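Local coordinates for protein choline kinase (Cryptosporidium parvum, PDB 3MES) that probably transfers phosphate from ATP to choline, and perhaps to ethanolamine, and binds ADP and magnesium, at residues E123-R128 and S190-E195; Y286-I291 and G372-A377; Y305-C310 and I366-W371. All blocks are in the same frame, centred on the assembly; numbering follows the deposited sequence.

Contact 1: E123-R128 and S190-E195; sequences ELDVFR and SRFDKE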
# COMPACT_ATOMS: atom_id res chain seq x y z
N GLU B 123 18.46 -21.73 -2.83
CA GLU B 123 18.10 -20.34 -3.11
C GLU B 123 17.31 -20.21 -4.40
O GLU B 123 16.34 -19.45 -4.47
CB GLU B 123 19.35 -19.46 -3.18
CG GLU B 123 19.03 -18.01 -3.55
CD GLU B 123 20.26 -17.23 -4.00
OE1 GLU B 123 21.36 -17.81 -4.02
OE2 GLU B 123 20.11 -16.04 -4.32
N LEU B 124 17.72 -20.94 -5.43
CA LEU B 124 17.03 -20.90 -6.71
C LEU B 124 15.66 -21.55 -6.59
O LEU B 124 14.68 -21.07 -7.17
CB LEU B 124 17.85 -21.62 -7.79
CG LEU B 124 17.22 -21.63 -9.19
CD1 LEU B 124 16.95 -20.21 -9.66
CD2 LEU B 124 18.10 -22.37 -10.18
N ASP B 125 15.60 -22.63 -5.83
CA ASP B 125 14.36 -23.36 -5.62
C ASP B 125 13.32 -22.46 -4.97
O ASP B 125 12.15 -22.46 -5.37
CB ASP B 125 14.62 -24.59 -4.74
CG ASP B 125 13.40 -25.47 -4.61
OD1 ASP B 125 12.56 -25.47 -5.53
OD2 ASP B 125 13.28 -26.16 -3.58
N VAL B 126 13.74 -21.70 -3.96
CA VAL B 126 12.84 -20.80 -3.25
C VAL B 126 12.38 -19.64 -4.13
O VAL B 126 11.20 -19.28 -4.14
CB VAL B 126 13.51 -20.23 -1.98
CG1 VAL B 126 12.69 -19.07 -1.42
CG2 VAL B 126 13.68 -21.32 -0.94
N PHE B 127 13.31 -19.06 -4.88
CA PHE B 127 12.98 -17.94 -5.75
C PHE B 127 11.94 -18.31 -6.80
O PHE B 127 11.01 -17.55 -7.06
CB PHE B 127 14.24 -17.39 -6.43
CG PHE B 127 13.98 -16.18 -7.28
CD1 PHE B 127 13.87 -14.92 -6.70
CD2 PHE B 127 13.86 -16.28 -8.66
CE1 PHE B 127 13.63 -13.80 -7.47
CE2 PHE B 127 13.62 -15.16 -9.44
CZ PHE B 127 13.50 -13.92 -8.84
N ARG B 128 12.09 -19.49 -7.41
CA ARG B 128 11.16 -19.93 -8.45
C ARG B 128 9.73 -20.03 -7.92
O ARG B 128 8.78 -19.72 -8.62
CB ARG B 128 11.61 -21.25 -9.07
CG ARG B 128 12.71 -21.09 -10.11
CD ARG B 128 12.86 -22.35 -10.96
NE ARG B 128 13.65 -23.37 -10.29
CZ ARG B 128 14.87 -23.74 -10.66
NH1 ARG B 128 15.51 -24.69 -10.00
NH2 ARG B 128 15.45 -23.17 -11.71
N SER B 190 6.68 -28.42 0.55
CA SER B 190 6.88 -29.12 1.81
C SER B 190 8.36 -29.33 2.08
O SER B 190 8.78 -29.49 3.23
CB SER B 190 6.15 -30.46 1.78
OG SER B 190 6.45 -31.23 2.93
N ARG B 191 9.15 -29.32 1.01
CA ARG B 191 10.58 -29.61 1.09
C ARG B 191 11.38 -28.47 1.71
O ARG B 191 12.55 -28.65 2.07
CB ARG B 191 11.13 -29.96 -0.29
CG ARG B 191 11.09 -28.82 -1.29
CD ARG B 191 11.27 -29.34 -2.71
NE ARG B 191 11.21 -28.26 -3.69
CZ ARG B 191 10.08 -27.72 -4.14
NH1 ARG B 191 8.91 -28.16 -3.68
NH2 ARG B 191 10.11 -26.74 -5.03
N PHE B 192 10.77 -27.29 1.82
CA PHE B 192 11.43 -26.17 2.47
C PHE B 192 11.46 -26.38 3.98
O PHE B 192 10.46 -26.75 4.59
CB PHE B 192 10.73 -24.85 2.14
CG PHE B 192 10.81 -24.46 0.69
CD1 PHE B 192 11.92 -24.80 -0.06
CD2 PHE B 192 9.79 -23.74 0.10
CE1 PHE B 192 12.00 -24.44 -1.39
CE2 PHE B 192 9.87 -23.38 -1.23
CZ PHE B 192 10.97 -23.73 -1.98
N ASP B 193 12.63 -26.15 4.58
CA ASP B 193 12.81 -26.35 6.01
C ASP B 193 11.72 -25.65 6.81
O ASP B 193 11.46 -24.46 6.61
CB ASP B 193 14.19 -25.86 6.44
CG ASP B 193 14.43 -26.00 7.93
OD1 ASP B 193 13.67 -26.73 8.60
OD2 ASP B 193 15.38 -25.37 8.44
N LYS B 194 11.08 -26.38 7.71
CA LYS B 194 10.02 -25.81 8.54
C LYS B 194 10.57 -25.20 9.83
O LYS B 194 9.82 -24.64 10.63
CB LYS B 194 8.97 -26.87 8.86
CG LYS B 194 8.20 -27.37 7.64
CD LYS B 194 7.16 -28.40 8.03
CE LYS B 194 6.23 -28.72 6.87
NZ LYS B 194 6.94 -29.39 5.74
N GLU B 195 11.89 -25.31 10.03
CA GLU B 195 12.52 -24.74 11.22
C GLU B 195 13.10 -23.36 10.94
O GLU B 195 13.58 -23.09 9.84
CB GLU B 195 13.63 -25.66 11.73
CG GLU B 195 13.13 -26.99 12.28
CD GLU B 195 14.23 -27.79 12.97
OE1 GLU B 195 15.42 -27.50 12.73
OE2 GLU B 195 13.89 -28.69 13.76
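Asp-125 on helix 120-132 meets Arg-191 and Phe-192, neighbours in the loop between helices 165-179 and 198-214. Arg-191 grips the carboxylate side-on. Its NH2 gives a straight bond to Asp-125 OD1 (2.8 Å, 162°). Its NE gives a more bent one to Asp-125 OD2, at 3.0 Å. Both oxygens use their syn lone pairs. OD1 lies in the guanidinium plane, while OD2 is tilted out of it. The fit is therefore uneven, with the two flat groups turned 35° apart.

The tight part lies beside this bridge. Val-126 and Phe-192 are buried, and Val-126 CG2 sits over one face of the ring, offset toward the rim, 3.6 Å from Phe-192 CE1. CG2 is anti to the carbonyl carbon (Val-126 chi1 167° places CG1 anti to N), which sends it to the ring. The loose side is that of Arg-191, an exposed residue that reaches in on a chain extended from CG to NE.

In this kinase-like fold the helix probably holds the place of helix C. The contact ties it to the C-terminal lobe. The chemistry suggests an ionic clasp on the more exposed side, next to a buried apolar pair, with the two charges probably offsetting one another.

Contact 2: Y286-I291 and G372-A377; sequences YEYSAI and GLWSIA. With PT3 (N-propyl-tartramic acid), chain L.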
# COMPACT_ATOMS: atom_id res chain seq x y z
N TYR B 286 15.60 -11.95 -2.59
CA TYR B 286 15.12 -12.96 -1.65
C TYR B 286 16.18 -14.03 -1.40
O TYR B 286 15.84 -15.16 -1.03
CB TYR B 286 13.85 -13.63 -2.18
CG TYR B 286 12.71 -12.67 -2.46
CD1 TYR B 286 11.78 -12.37 -1.48
CD2 TYR B 286 12.57 -12.07 -3.70
CE1 TYR B 286 10.73 -11.49 -1.72
CE2 TYR B 286 11.53 -11.20 -3.96
CZ TYR B 286 10.61 -10.91 -2.97
OH TYR B 286 9.58 -10.04 -3.22
N GLU B 287 17.45 -13.69 -1.59
CA GLU B 287 18.52 -14.67 -1.47
C GLU B 287 18.70 -15.20 -0.05
O GLU B 287 19.31 -16.25 0.15
CB GLU B 287 19.84 -14.12 -2.02
CG GLU B 287 20.89 -13.84 -0.94
CD GLU B 287 22.29 -13.72 -1.51
OE1 GLU B 287 23.23 -14.28 -0.90
OE2 GLU B 287 22.46 -13.07 -2.57
N TYR B 288 18.19 -14.48 0.94
CA TYR B 288 18.31 -14.91 2.34
C TYR B 288 16.96 -15.34 2.91
O TYR B 288 16.82 -15.53 4.12
CB TYR B 288 18.90 -13.79 3.20
CG TYR B 288 20.25 -13.29 2.74
CD1 TYR B 288 21.41 -14.01 3.03
CD2 TYR B 288 20.37 -12.11 2.02
CE1 TYR B 288 22.65 -13.56 2.61
CE2 TYR B 288 21.61 -11.66 1.60
CZ TYR B 288 22.74 -12.39 1.90
OH TYR B 288 23.98 -11.94 1.48
N SER B 289 15.97 -15.51 2.04
CA SER B 289 14.62 -15.84 2.49
C SER B 289 14.48 -17.30 2.89
O SER B 289 14.95 -18.20 2.18
CB SER B 289 13.60 -15.47 1.42
OG SER B 289 13.63 -14.07 1.17
N ALA B 290 13.83 -17.53 4.02
CA ALA B 290 13.64 -18.86 4.58
C ALA B 290 12.76 -18.76 5.82
O ALA B 290 12.60 -17.68 6.38
CB ALA B 290 14.98 -19.49 4.93
N ILE B 291 12.18 -19.88 6.24
CA ILE B 291 11.34 -19.87 7.43
C ILE B 291 12.13 -19.27 8.60
O ILE B 291 13.33 -19.49 8.72
CB ILE B 291 10.85 -21.27 7.82
CG1 ILE B 291 10.00 -21.86 6.70
CG2 ILE B 291 10.06 -21.21 9.12
CD1 ILE B 291 8.69 -21.14 6.49
N GLY B 372 26.75 -8.75 11.22
CA GLY B 372 28.12 -8.56 11.67
C GLY B 372 29.01 -9.70 11.20
O GLY B 372 29.98 -9.49 10.49
N LEU B 373 28.66 -10.92 11.60
CA LEU B 373 29.40 -12.10 11.18
C LEU B 373 29.41 -12.21 9.66
O LEU B 373 30.42 -12.56 9.06
CB LEU B 373 28.80 -13.36 11.80
CG LEU B 373 28.69 -13.39 13.32
CD1 LEU B 373 28.03 -14.69 13.78
CD2 LEU B 373 30.06 -13.21 13.97
N TRP B 374 28.27 -11.91 9.05
CA TRP B 374 28.13 -11.93 7.60
C TRP B 374 29.13 -10.99 6.94
O TRP B 374 29.78 -11.34 5.95
CB TRP B 374 26.71 -11.54 7.20
CG TRP B 374 26.51 -11.33 5.73
CD1 TRP B 374 26.14 -12.26 4.81
CD2 TRP B 374 26.66 -10.10 5.01
NE1 TRP B 374 26.05 -11.70 3.56
CE2 TRP B 374 26.36 -10.37 3.66
CE3 TRP B 374 27.01 -8.79 5.37
CZ2 TRP B 374 26.41 -9.38 2.67
CZ3 TRP B 374 27.06 -7.82 4.39
CH2 TRP B 374 26.76 -8.12 3.06
N SER B 375 29.25 -9.79 7.50
CA SER B 375 30.14 -8.77 6.96
C SER B 375 31.59 -9.25 6.98
O SER B 375 32.39 -8.88 6.13
CB SER B 375 29.99 -7.47 7.76
OG SER B 375 30.39 -6.36 6.98
N ILE B 376 31.92 -10.09 7.97
CA ILE B 376 33.26 -10.65 8.07
C ILE B 376 33.43 -11.87 7.17
O ILE B 376 34.45 -12.03 6.51
CB ILE B 376 33.59 -11.08 9.51
CG1 ILE B 376 33.39 -9.91 10.48
CG2 ILE B 376 35.01 -11.61 9.60
CD1 ILE B 376 33.74 -10.24 11.91
N ALA B 377 32.41 -12.73 7.14
CA ALA B 377 32.44 -13.92 6.31
C ALA B 377 32.56 -13.57 4.83
O ALA B 377 33.64 -13.66 4.25
CB ALA B 377 31.20 -14.77 6.56
O1 PT3 L . 21.70 -8.77 -1.79
O11 PT3 L . 23.78 -9.59 -1.85
C1 PT3 L . 22.94 -8.69 -1.63
C2 PT3 L . 23.46 -7.36 -1.08
O2 PT3 L . 24.89 -7.36 -1.03
C3 PT3 L . 22.88 -7.18 0.32
O3 PT3 L . 23.93 -7.04 1.27
C4 PT3 L . 22.02 -5.92 0.29
O41 PT3 L . 20.99 -5.85 0.96
N4 PT3 L . 22.46 -4.97 -0.53
C41 PT3 L . 21.75 -3.69 -0.69
C42 PT3 L . 22.68 -2.66 -1.34
C43 PT3 L . 22.87 -1.45 -0.43
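Tyr-288 and Trp-374 form an aromatic contact with one weak polar link, at the ligand pocket, in the C-terminal lobe of this kinase-like fold. It joins the type I beta turn Tyr-286 to Ser-289 to the C-terminal part of helix 364-376. The turn follows Asp-285, probably the counterpart of the DFG aspartate of protein kinases. The backbones stay well apart, with CA atoms no nearer than 11.5 Å, so two long aromatic side chains do the bridging.

They cross at about a right angle. The Tyr-288 ring and the five-membered ring of Trp-374 have planes 81° apart and centroids separated by 5.6 Å. The indole leaves the helix with CG anti to the backbone N (chi1 171°), which carries NE1 out to the tyrosine hydroxyl. On the Tyr-288 side, CG of the preceding Glu-287 lies over the centre of one ring face.

Trp-371 meets both rings edge-to-face, so the three form an aromatic cluster. Trp-374 also belongs to the pockets of decamethonium and of N-propyl-tartramic acid. Its six-membered ring comes to the tartramic acid, with CH2 3.5 Å from O3 of that ligand. Arg-201 and Asn-267 hold the Tyr-288 carbonyl. The link between the segments is itself bent: Trp-374 NE1 donates to Tyr-288 OH over 2.9 Å, with an angle of only 129° at the hydrogen.

Contact 3: Y305-C310 and I366-W371; sequences YIYDYC and ISHITW. With MG (magnesium ion), chain M; DME (decamethonium ion), chain K; PT3 (N-propyl-tartramic acid), chain L.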
# COMPACT_ATOMS: atom_id res chain seq x y z
N TYR B 305 16.69 1.10 9.61
CA TYR B 305 16.42 2.52 9.80
C TYR B 305 17.72 3.24 10.14
O TYR B 305 17.86 4.44 9.89
CB TYR B 305 15.40 2.73 10.93
CG TYR B 305 13.96 2.64 10.48
CD1 TYR B 305 13.14 3.76 10.47
CD2 TYR B 305 13.42 1.43 10.06
CE1 TYR B 305 11.82 3.68 10.06
CE2 TYR B 305 12.11 1.34 9.65
CZ TYR B 305 11.31 2.46 9.65
OH TYR B 305 10.00 2.37 9.23
N ILE B 306 18.67 2.49 10.68
CA ILE B 306 19.93 3.05 11.18
C ILE B 306 21.03 3.12 10.12
O ILE B 306 21.93 3.95 10.22
CB ILE B 306 20.46 2.23 12.37
CG1 ILE B 306 19.44 2.24 13.52
CG2 ILE B 306 21.81 2.76 12.83
CD1 ILE B 306 19.72 1.20 14.59
N TYR B 307 20.96 2.25 9.12
CA TYR B 307 22.06 2.12 8.17
C TYR B 307 21.74 2.63 6.77
O TYR B 307 20.83 2.15 6.10
CB TYR B 307 22.56 0.67 8.14
CG TYR B 307 22.78 0.14 9.54
CD1 TYR B 307 23.88 0.55 10.29
CD2 TYR B 307 21.87 -0.73 10.12
CE1 TYR B 307 24.08 0.08 11.57
CE2 TYR B 307 22.06 -1.20 11.41
CZ TYR B 307 23.16 -0.79 12.13
OH TYR B 307 23.36 -1.25 13.41
N ASP B 308 22.52 3.61 6.34
CA ASP B 308 22.39 4.20 5.02
C ASP B 308 23.57 3.77 4.17
O ASP B 308 24.71 4.14 4.45
CB ASP B 308 22.35 5.73 5.13
CG ASP B 308 21.96 6.41 3.84
OD1 ASP B 308 21.48 5.72 2.91
OD2 ASP B 308 22.14 7.64 3.74
N TYR B 309 23.31 2.97 3.14
CA TYR B 309 24.37 2.45 2.28
C TYR B 309 24.55 3.29 1.02
O TYR B 309 25.10 2.82 0.02
CB TYR B 309 24.10 0.99 1.91
CG TYR B 309 23.64 0.15 3.08
CD1 TYR B 309 24.50 -0.16 4.12
CD2 TYR B 309 22.33 -0.33 3.15
CE1 TYR B 309 24.08 -0.92 5.20
CE2 TYR B 309 21.91 -1.09 4.21
CZ TYR B 309 22.78 -1.38 5.23
OH TYR B 309 22.36 -2.14 6.30
N CYS B 310 24.07 4.53 1.06
CA CYS B 310 24.24 5.45 -0.06
C CYS B 310 25.27 6.52 0.25
O CYS B 310 24.97 7.71 0.22
CB CYS B 310 22.90 6.10 -0.42
SG CYS B 310 21.74 5.01 -1.26
N ILE B 366 19.59 -10.30 17.09
CA ILE B 366 19.83 -11.31 16.08
C ILE B 366 20.33 -10.66 14.79
O ILE B 366 21.22 -11.19 14.12
CB ILE B 366 18.56 -12.14 15.79
CG1 ILE B 366 18.10 -12.87 17.05
CG2 ILE B 366 18.82 -13.14 14.67
CD1 ILE B 366 19.05 -13.96 17.52
N SER B 367 19.76 -9.51 14.46
CA SER B 367 20.12 -8.77 13.25
C SER B 367 21.54 -8.22 13.30
O SER B 367 22.31 -8.39 12.35
CB SER B 367 19.12 -7.64 13.02
OG SER B 367 19.48 -6.86 11.89
N HIS B 368 21.89 -7.56 14.40
CA HIS B 368 23.22 -6.98 14.56
C HIS B 368 24.32 -8.04 14.53
O HIS B 368 25.40 -7.80 13.99
CB HIS B 368 23.33 -6.19 15.87
CG HIS B 368 22.52 -4.93 15.88
ND1 HIS B 368 22.59 -3.99 14.87
CD2 HIS B 368 21.64 -4.44 16.78
CE1 HIS B 368 21.78 -2.98 15.15
NE2 HIS B 368 21.20 -3.23 16.31
N ILE B 369 24.05 -9.20 15.11
CA ILE B 369 25.05 -10.26 15.15
C ILE B 369 25.16 -10.96 13.80
O ILE B 369 26.26 -11.24 13.32
CB ILE B 369 24.74 -11.29 16.25
CG1 ILE B 369 25.29 -10.80 17.59
CG2 ILE B 369 25.33 -12.65 15.89
CD1 ILE B 369 25.07 -11.78 18.73
N THR B 370 24.01 -11.25 13.19
CA THR B 370 23.98 -11.93 11.91
C THR B 370 24.76 -11.16 10.85
O THR B 370 25.70 -11.68 10.25
CB THR B 370 22.53 -12.13 11.42
OG1 THR B 370 21.79 -12.89 12.39
CG2 THR B 370 22.50 -12.85 10.08
N TRP B 371 24.38 -9.91 10.63
CA TRP B 371 25.01 -9.12 9.58
C TRP B 371 26.43 -8.72 9.93
O TRP B 371 27.24 -8.41 9.05
CB TRP B 371 24.15 -7.91 9.24
CG TRP B 371 22.84 -8.30 8.63
CD1 TRP B 371 21.59 -8.07 9.14
CD2 TRP B 371 22.65 -9.02 7.41
NE1 TRP B 371 20.64 -8.59 8.30
CE2 TRP B 371 21.26 -9.18 7.23
CE3 TRP B 371 23.51 -9.54 6.44
CZ2 TRP B 371 20.72 -9.84 6.13
CZ3 TRP B 371 22.97 -10.19 5.34
CH2 TRP B 371 21.59 -10.33 5.20
MG MG M . 19.12 0.67 5.94
N1 DME K . 24.63 0.98 -3.48
C2 DME K . 25.88 0.21 -3.44
C3 DME K . 25.65 -1.11 -2.70
C4 DME K . 26.99 -1.75 -2.30
C5 DME K . 26.77 -3.11 -1.62
C6 DME K . 26.14 -2.95 -0.24
C7 DME K . 27.08 -3.42 0.87
C8 DME K . 26.46 -4.55 1.69
C9 DME K . 25.74 -4.03 2.93
C10 DME K . 24.42 -4.77 3.15
C11 DME K . 24.11 -4.93 4.64
N12 DME K . 22.89 -5.73 4.83
C13 DME K . 24.92 2.42 -3.34
C14 DME K . 23.96 0.75 -4.77
C15 DME K . 23.75 0.55 -2.38
C16 DME K . 21.77 -5.10 4.12
C17 DME K . 23.11 -7.08 4.29
C18 DME K . 22.58 -5.79 6.26
O1 PT3 L . 21.70 -8.77 -1.79
O11 PT3 L . 23.78 -9.59 -1.85
C1 PT3 L . 22.94 -8.69 -1.63
C2 PT3 L . 23.46 -7.36 -1.08
O2 PT3 L . 24.89 -7.36 -1.03
C3 PT3 L . 22.88 -7.18 0.32
O3 PT3 L . 23.93 -7.04 1.27
C4 PT3 L . 22.02 -5.92 0.29
O41 PT3 L . 20.99 -5.85 0.96
N4 PT3 L . 22.46 -4.97 -0.53
C41 PT3 L . 21.75 -3.69 -0.69
C42 PT3 L . 22.68 -2.66 -1.34
C43 PT3 L . 22.87 -1.45 -0.43
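Tyr-307 OH lies at the edge of the His-368 imidazole and is hydrogen-bonded to His-401 of helix 391-411, while His-368 ND1 is hydrogen-bonded to Arg-398 of the same helix. The hydroxyl is 2.9 Å from His-368 CE1, near the planes of both rings. The CB of His-368 does not aim at the tyrosine. The imidazole swings toward it, with CG beside the backbone N (chi1 -69°). Ile-306 CG2 covers one face of the Tyr-307 ring.

The short strand 307-308 also serves the magnesium site. Tyr-307 O binds the magnesium ion at 2.3 Å, with the backbone O of Glu-304 and OE2 of Glu-271 also bound to it. The same Tyr-307 oxygen lies over one face of the Tyr-309 ring, offset toward the rim. Decamethonium C9 covers the opposite face. Tyr-309 OH is hydrogen-bonded to Glu-304 OE1 and Tyr-394 OH, which would limit movement of the ring. Tyr-309 CB is 3.6 Å from C43 of N-propyl-tartramic acid.

Trp-371 forms another wall. The decamethonium methyl C18 sits over its face, 3.4 Å from Trp-371 CD2. Methyl C17 lies 3.3 Å from Trp-371 CZ3. Asn-300 accepts from Trp-371 NE1, so the indole is held by its edge while its face meets the ligand. The chemistry is that of a pocket for a quaternary ammonium: the Trp-371 face packs against two of the N-methyls, and the Tyr-309 face against the chain. The nearby carboxylate of Glu-304 would probably add to the attraction for the cation.

Overall arrangement
Contact 1 lies away from the ligand pocket, where helix 120-132 meets the C-terminal lobe; contacts 2 and 3 lie at the pocket. Contacts 2 and 3 have centres 11 Å apart and share helix 364-376. They meet where Tyr-288 CE2 lies 3.8 Å from Trp-371 CH2, and both touch N-propyl-tartramic acid. Decamethonium lies against Trp-374 of contact 2 and Trp-371 of contact 3. The centre of contact 1 is 15 Å from that of contact 2. It touches contact 2 through packing such as Lys-194 O against Ile-291 CG2, 3.8 Å apart. Its Val-126 side chain is about 13 Å from the bound ADP. Contacts 1 and 3 do not touch; their nearest atoms are about 11 Å apart.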